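Local coordinates for protein arabinogalactan endo-1,4-beta-galactosidase (Ignisphaera aggregans, PDB 7OSK) that probably hydrolyses internal beta-1,4-galactosidic bonds of galactan and arabinogalactan, and binds calcium in this family 53 glycosidase domain of a longer protein, at residues G45-F50 and A337-G342; K287-E292 and G348-G353. One frame throughout, in Å; residues are numbered along the deposited sequence.

Contact 1: residues G45-F50 and A337-G342; sequences GLPVDF and ALYEEG
Tyr339 brings the largest surface to this contact, and its hydroxyl OH donates a weak hydrogen bond of 2.8 Å to the carbonyl O of Gly45. CG stands anti to the backbone N (chi1 179°), on a CB that already points toward 45-50, and the ring follows. Pro47 meets it tip to tip: CD lies 3.6 Å above the Tyr339 ring plane, offset toward the rim, a CH-pi contact 23° off the ring normal. Leu46 CD1 is 4.2 Å from Tyr339 CG. The same methyl lies over one face of the Phe50 ring, 3.5 Å above its centre. Phe50 in turn reaches the helix with its far end, Phe50 CZ being 4.1 Å from Leu338 CD2 and CE1 4.4 Å from Tyr339 CB. An alanine in place of Tyr339 would probably leave Gly45 O without this donor and open a gap beside Pro47 CD and Leu46 CD1. The type I turn from Pro47 to Phe50 leads into strand 51-55, while Tyr395 bonds to Pro47 O. The N-terminal loop of a TIM barrel thus packs on the last turns of the helix before the eighth strand, at the barrel's N-terminal end.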
loop_
_atom_site.group_PDB
_atom_site.type_symbol
_atom_site.label_atom_id
_atom_site.label_comp_id
_atom_site.label_asym_id
_atom_site.label_seq_id
_atom_site.Cartn_x
_atom_site.Cartn_y
_atom_site.Cartn_z
ATOM N N GLY A 45 -16.712 -0.881 19.158
ATOM C CA GLY A 45 -15.581 -0.265 19.827
ATOM C C GLY A 45 -14.506 0.254 18.893
ATOM O O GLY A 45 -13.438 0.668 19.343
ATOM N N LEU A 46 -14.782 0.239 17.593
ATOM C CA LEU A 46 -13.802 0.674 16.602
ATOM C C LEU A 46 -13.542 2.183 16.720
ATOM O O LEU A 46 -14.468 2.978 16.561
ATOM C CB LEU A 46 -14.286 0.324 15.191
ATOM C CG LEU A 46 -13.290 0.541 14.048
ATOM C CD1 LEU A 46 -12.056 -0.338 14.208
ATOM C CD2 LEU A 46 -13.959 0.271 12.712
ATOM N N PRO A 47 -12.284 2.580 17.004
ATOM C CA PRO A 47 -11.952 4.009 17.136
ATOM C C PRO A 47 -12.274 4.825 15.884
ATOM O O PRO A 47 -12.167 4.305 14.775
ATOM C CB PRO A 47 -10.441 3.998 17.391
ATOM C CG PRO A 47 -10.157 2.660 17.955
ATOM C CD PRO A 47 -11.113 1.728 17.287
ATOM N N VAL A 48 -12.653 6.088 16.065
ATOM C CA VAL A 48 -13.011 6.952 14.940
ATOM C C VAL A 48 -11.786 7.409 14.144
ATOM O O VAL A 48 -11.921 7.906 13.026
ATOM C CB VAL A 48 -13.792 8.203 15.410
ATOM C CG1 VAL A 48 -15.165 7.810 15.937
ATOM C CG2 VAL A 48 -13.007 8.979 16.466
ATOM N N ASP A 49 -10.599 7.235 14.722
ATOM C CA ASP A 49 -9.348 7.618 14.066
ATOM C C ASP A 49 -8.614 6.394 13.513
ATOM O O ASP A 49 -7.435 6.465 13.163
ATOM C CB ASP A 49 -8.449 8.379 15.044
ATOM C CG ASP A 49 -8.182 7.601 16.319
ATOM O OD1 ASP A 49 -9.028 6.759 16.691
ATOM O OD2 ASP A 49 -7.128 7.836 16.951
ATOM N N PHE A 50 -9.329 5.275 13.440
ATOM C CA PHE A 50 -8.805 4.031 12.882
ATOM C C PHE A 50 -8.452 4.226 11.408
ATOM O O PHE A 50 -9.210 4.854 10.671
ATOM C CB PHE A 50 -9.846 2.920 13.054
ATOM C CG PHE A 50 -9.311 1.531 12.864
ATOM C CD1 PHE A 50 -8.583 0.912 13.865
ATOM C CD2 PHE A 50 -9.563 0.830 11.700
ATOM C CE1 PHE A 50 -8.101 -0.371 13.697
ATOM C CE2 PHE A 50 -9.085 -0.453 11.530
ATOM C CZ PHE A 50 -8.357 -1.053 12.531
ATOM N N ALA A 337 -11.008 -8.351 12.700
ATOM C CA ALA A 337 -9.949 -9.264 13.115
ATOM C C ALA A 337 -8.729 -8.500 13.616
ATOM O O ALA A 337 -8.125 -8.872 14.619
ATOM C CB ALA A 337 -9.561 -10.178 11.966
ATOM N N LEU A 338 -8.370 -7.431 12.915
ATOM C CA LEU A 338 -7.201 -6.646 13.282
ATOM C C LEU A 338 -7.385 -5.954 14.629
ATOM O O LEU A 338 -6.477 -5.951 15.459
ATOM C CB LEU A 338 -6.894 -5.607 12.201
ATOM C CG LEU A 338 -5.732 -4.657 12.509
ATOM C CD1 LEU A 338 -4.457 -5.427 12.825
ATOM C CD2 LEU A 338 -5.505 -3.701 11.348
ATOM N N TYR A 339 -8.560 -5.369 14.844
ATOM C CA TYR A 339 -8.813 -4.603 16.060
ATOM C C TYR A 339 -9.063 -5.505 17.264
ATOM O O TYR A 339 -8.615 -5.206 18.371
ATOM C CB TYR A 339 -10.006 -3.662 15.864
ATOM C CG TYR A 339 -10.332 -2.849 17.097
ATOM C CD1 TYR A 339 -9.360 -2.073 17.716
ATOM C CD2 TYR A 339 -11.610 -2.856 17.643
ATOM C CE1 TYR A 339 -9.650 -1.329 18.847
ATOM C CE2 TYR A 339 -11.909 -2.113 18.774
ATOM C CZ TYR A 339 -10.925 -1.353 19.372
ATOM O OH TYR A 339 -11.213 -0.612 20.496
ATOM N N GLU A 340 -9.775 -6.604 17.043
ATOM C CA GLU A 340 -10.122 -7.522 18.125
ATOM C C GLU A 340 -8.885 -8.196 18.714
ATOM O O GLU A 340 -8.884 -8.600 19.878
ATOM C CB GLU A 340 -11.113 -8.577 17.624
ATOM C CG GLU A 340 -12.520 -8.033 17.413
ATOM C CD GLU A 340 -13.428 -9.003 16.686
ATOM O OE1 GLU A 340 -13.046 -10.182 16.541
ATOM O OE2 GLU A 340 -14.526 -8.582 16.260
ATOM N N GLU A 341 -7.837 -8.309 17.904
ATOM C CA GLU A 341 -6.583 -8.918 18.332
ATOM C C GLU A 341 -5.518 -7.853 18.573
ATOM O O GLU A 341 -4.760 -7.925 19.542
ATOM C CB GLU A 341 -6.086 -9.916 17.286
ATOM C CG GLU A 341 -7.148 -10.871 16.769
ATOM C CD GLU A 341 -7.568 -11.906 17.794
ATOM O OE1 GLU A 341 -7.090 -11.842 18.946
ATOM O OE2 GLU A 341 -8.372 -12.796 17.438
ATOM N N GLY A 342 -5.461 -6.875 17.676
ATOM C CA GLY A 342 -4.478 -5.812 17.763
ATOM C C GLY A 342 -4.687 -4.923 18.972
ATOM O O GLY A 342 -3.744 -4.289 19.450
#

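Contact 2: residues K287-E292 and G348-G353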
loop_
_atom_site.group_PDB
_atom_site.type_symbol
_atom_site.label_atom_id
_atom_site.label_comp_id
_atom_site.label_asym_id
_atom_site.label_seq_id
_atom_site.Cartn_x
_atom_site.Cartn_y
_atom_site.Cartn_z
ATOM N N LYS A 287 3.206 -0.674 16.536
ATOM C CA LYS A 287 1.898 -0.648 15.897
ATOM C C LYS A 287 1.783 -1.690 14.791
ATOM O O LYS A 287 2.781 -2.111 14.205
ATOM C CB LYS A 287 1.612 0.746 15.336
ATOM C CG LYS A 287 1.534 1.836 16.398
ATOM C CD LYS A 287 0.385 1.602 17.378
ATOM C CE LYS A 287 0.461 2.542 18.570
ATOM N NZ LYS A 287 0.378 3.974 18.173
ATOM N N ILE A 288 0.546 -2.096 14.522
ATOM C CA ILE A 288 0.249 -3.138 13.547
ATOM C C ILE A 288 -0.618 -2.573 12.430
ATOM O O ILE A 288 -1.700 -2.047 12.688
ATOM C CB ILE A 288 -0.476 -4.329 14.199
ATOM C CG1 ILE A 288 0.178 -4.695 15.538
ATOM C CG2 ILE A 288 -0.501 -5.522 13.251
ATOM C CD1 ILE A 288 1.635 -5.095 15.435
ATOM N N LEU A 289 -0.140 -2.694 11.195
ATOM C CA LEU A 289 -0.815 -2.113 10.038
ATOM C C LEU A 289 -0.954 -3.119 8.900
ATOM O O LEU A 289 -0.097 -3.980 8.714
ATOM C CB LEU A 289 -0.046 -0.878 9.553
ATOM C CG LEU A 289 -0.543 -0.191 8.278
ATOM C CD1 LEU A 289 -1.894 0.465 8.511
ATOM C CD2 LEU A 289 0.474 0.828 7.791
ATOM N N VAL A 290 -2.049 -3.009 8.154
ATOM C CA VAL A 290 -2.204 -3.736 6.897
ATOM C C VAL A 290 -1.958 -2.763 5.743
ATOM O O VAL A 290 -2.837 -1.976 5.384
ATOM C CB VAL A 290 -3.604 -4.376 6.763
ATOM C CG1 VAL A 290 -3.724 -5.142 5.451
ATOM C CG2 VAL A 290 -3.888 -5.294 7.947
ATOM N N ALA A 291 -0.760 -2.820 5.167
ATOM C CA ALA A 291 -0.362 -1.885 4.117
ATOM C C ALA A 291 -1.032 -2.207 2.791
ATOM O O ALA A 291 -1.298 -1.311 1.989
ATOM C CB ALA A 291 1.145 -1.892 3.946
ATOM N N GLU A 292 -1.284 -3.490 2.552
ATOM C CA GLU A 292 -1.923 -3.918 1.317
ATOM C C GLU A 292 -2.863 -5.089 1.554
ATOM O O GLU A 292 -2.530 -6.041 2.257
ATOM C CB GLU A 292 -0.876 -4.302 0.267
ATOM C CG GLU A 292 -0.017 -3.140 -0.216
ATOM C CD GLU A 292 0.930 -3.535 -1.341
ATOM O OE1 GLU A 292 0.829 -4.681 -1.837
ATOM O OE2 GLU A 292 1.774 -2.698 -1.729
ATOM N N GLY A 348 -4.703 -0.008 11.485
ATOM C CA GLY A 348 -5.722 -0.049 10.453
ATOM C C GLY A 348 -5.309 -0.780 9.198
ATOM O O GLY A 348 -4.472 -1.678 9.242
ATOM N N ILE A 349 -5.908 -0.389 8.077
ATOM C CA ILE A 349 -5.728 -1.102 6.820
ATOM C C ILE A 349 -5.686 -0.155 5.619
ATOM O O ILE A 349 -6.190 0.968 5.682
ATOM C CB ILE A 349 -6.860 -2.135 6.607
ATOM C CG1 ILE A 349 -8.209 -1.437 6.436
ATOM C CG2 ILE A 349 -6.952 -3.099 7.785
ATOM C CD1 ILE A 349 -8.840 -1.673 5.094
ATOM N N PHE A 350 -5.051 -0.613 4.542
ATOM C CA PHE A 350 -5.140 0.051 3.244
ATOM C C PHE A 350 -5.580 -0.948 2.185
ATOM O O PHE A 350 -4.913 -1.957 1.962
ATOM C CB PHE A 350 -3.802 0.664 2.829
ATOM C CG PHE A 350 -3.347 1.796 3.699
ATOM C CD1 PHE A 350 -3.750 3.091 3.437
ATOM C CD2 PHE A 350 -2.498 1.568 4.767
ATOM C CE1 PHE A 350 -3.322 4.136 4.230
ATOM C CE2 PHE A 350 -2.070 2.607 5.563
ATOM C CZ PHE A 350 -2.483 3.893 5.294
ATOM N N TYR A 351 -6.697 -0.660 1.527
ATOM C CA TYR A 351 -7.156 -1.488 0.425
ATOM C C TYR A 351 -6.371 -1.135 -0.833
ATOM O O TYR A 351 -6.427 0.003 -1.305
ATOM C CB TYR A 351 -8.653 -1.297 0.193
ATOM C CG TYR A 351 -9.242 -2.332 -0.726
ATOM C CD1 TYR A 351 -9.167 -2.184 -2.101
ATOM C CD2 TYR A 351 -9.861 -3.463 -0.221
ATOM C CE1 TYR A 351 -9.696 -3.128 -2.946
ATOM C CE2 TYR A 351 -10.397 -4.414 -1.059
ATOM C CZ TYR A 351 -10.311 -4.244 -2.421
ATOM O OH TYR A 351 -10.843 -5.195 -3.260
ATOM N N TRP A 352 -5.644 -2.110 -1.375
ATOM C CA TRP A 352 -4.738 -1.858 -2.495
ATOM C C TRP A 352 -5.435 -2.024 -3.842
ATOM O O TRP A 352 -6.207 -2.960 -4.043
ATOM C CB TRP A 352 -3.523 -2.790 -2.423
ATOM C CG TRP A 352 -2.422 -2.393 -3.362
ATOM C CD1 TRP A 352 -1.422 -1.494 -3.121
ATOM C CD2 TRP A 352 -2.214 -2.875 -4.693
ATOM N NE1 TRP A 352 -0.603 -1.389 -4.220
ATOM C CE2 TRP A 352 -1.068 -2.228 -5.199
ATOM C CE3 TRP A 352 -2.883 -3.792 -5.507
ATOM C CZ2 TRP A 352 -0.579 -2.467 -6.479
ATOM C CZ3 TRP A 352 -2.397 -4.029 -6.778
ATOM C CH2 TRP A 352 -1.255 -3.369 -7.252
ATOM N N GLY A 353 -5.153 -1.105 -4.761
ATOM C CA GLY A 353 -5.749 -1.139 -6.085
ATOM C C GLY A 353 -7.202 -0.707 -6.057
ATOM O O GLY A 353 -8.000 -1.118 -6.898
#
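Glu292 holds CG anti to its carbonyl carbon and its chain is extended beyond, while Trp352 has CG anti to the backbone N (chi1 -168°); the two side chains run side by side in the same direction. Glu292 CG and CD each come within 3.6 Å of Trp352 CD1, with the carboxylate over one face of the indole and the two planes 29° apart. The carboxylate's polar partners lie elsewhere: OE1 bonds to Tyr263 OH and OE2 forms a salt bridge with Arg92. A second carboxylate, that of Glu191, comes close to OE1. Lower in the strands, Phe350 turns its ring across Leu289, whose CD2 lies in the ring plane at the edge; Leu289 CD1 is 3.6 Å from Phe350 CE2. On the sheet face of Val290 and Ile349, Val290 CB and Ile349 CG2 pack at 3.7 Å, side by side. The backbones are parallel, joined by Val290 N to Gly348 O at 3.0 Å, a nearly straight bond (165°), and by the more bent Phe350 N to Val290 O at 2.7 Å. At the backbone angles of Gly348 a CB would press on the carbonyl O of the residue before. Strands seven and eight of the TIM barrel meet here; in clan GH-A, which includes GH53, the nucleophile sits at the C-terminal end of strand seven, and the place of Glu292 is consistent with that.

The centres of the two contacts lie 13 Å apart, and helix 324-342 of contact 1 leads on to strand 346-352 of contact 2. Contact 1 reaches contact 2 through Leu338 and Phe50: Phe50 CZ lies 3.5 Å from Gly348 CA, while Leu338 CD2 is 3.9 Å from Ile349 CG2 and Leu338 CD1 is 4.0 Å from Ile288 CG2. Leu338 thus packs over both strands from the helix side. The calcium lies beyond the Trp352 end of contact 2, about 12 Å from that side chain. A hexanediol, probably from the crystallisation liquor, is about 4 Å from Trp352, where the substrate cleft of such barrels is expected; contact 1 sits at the opposite end.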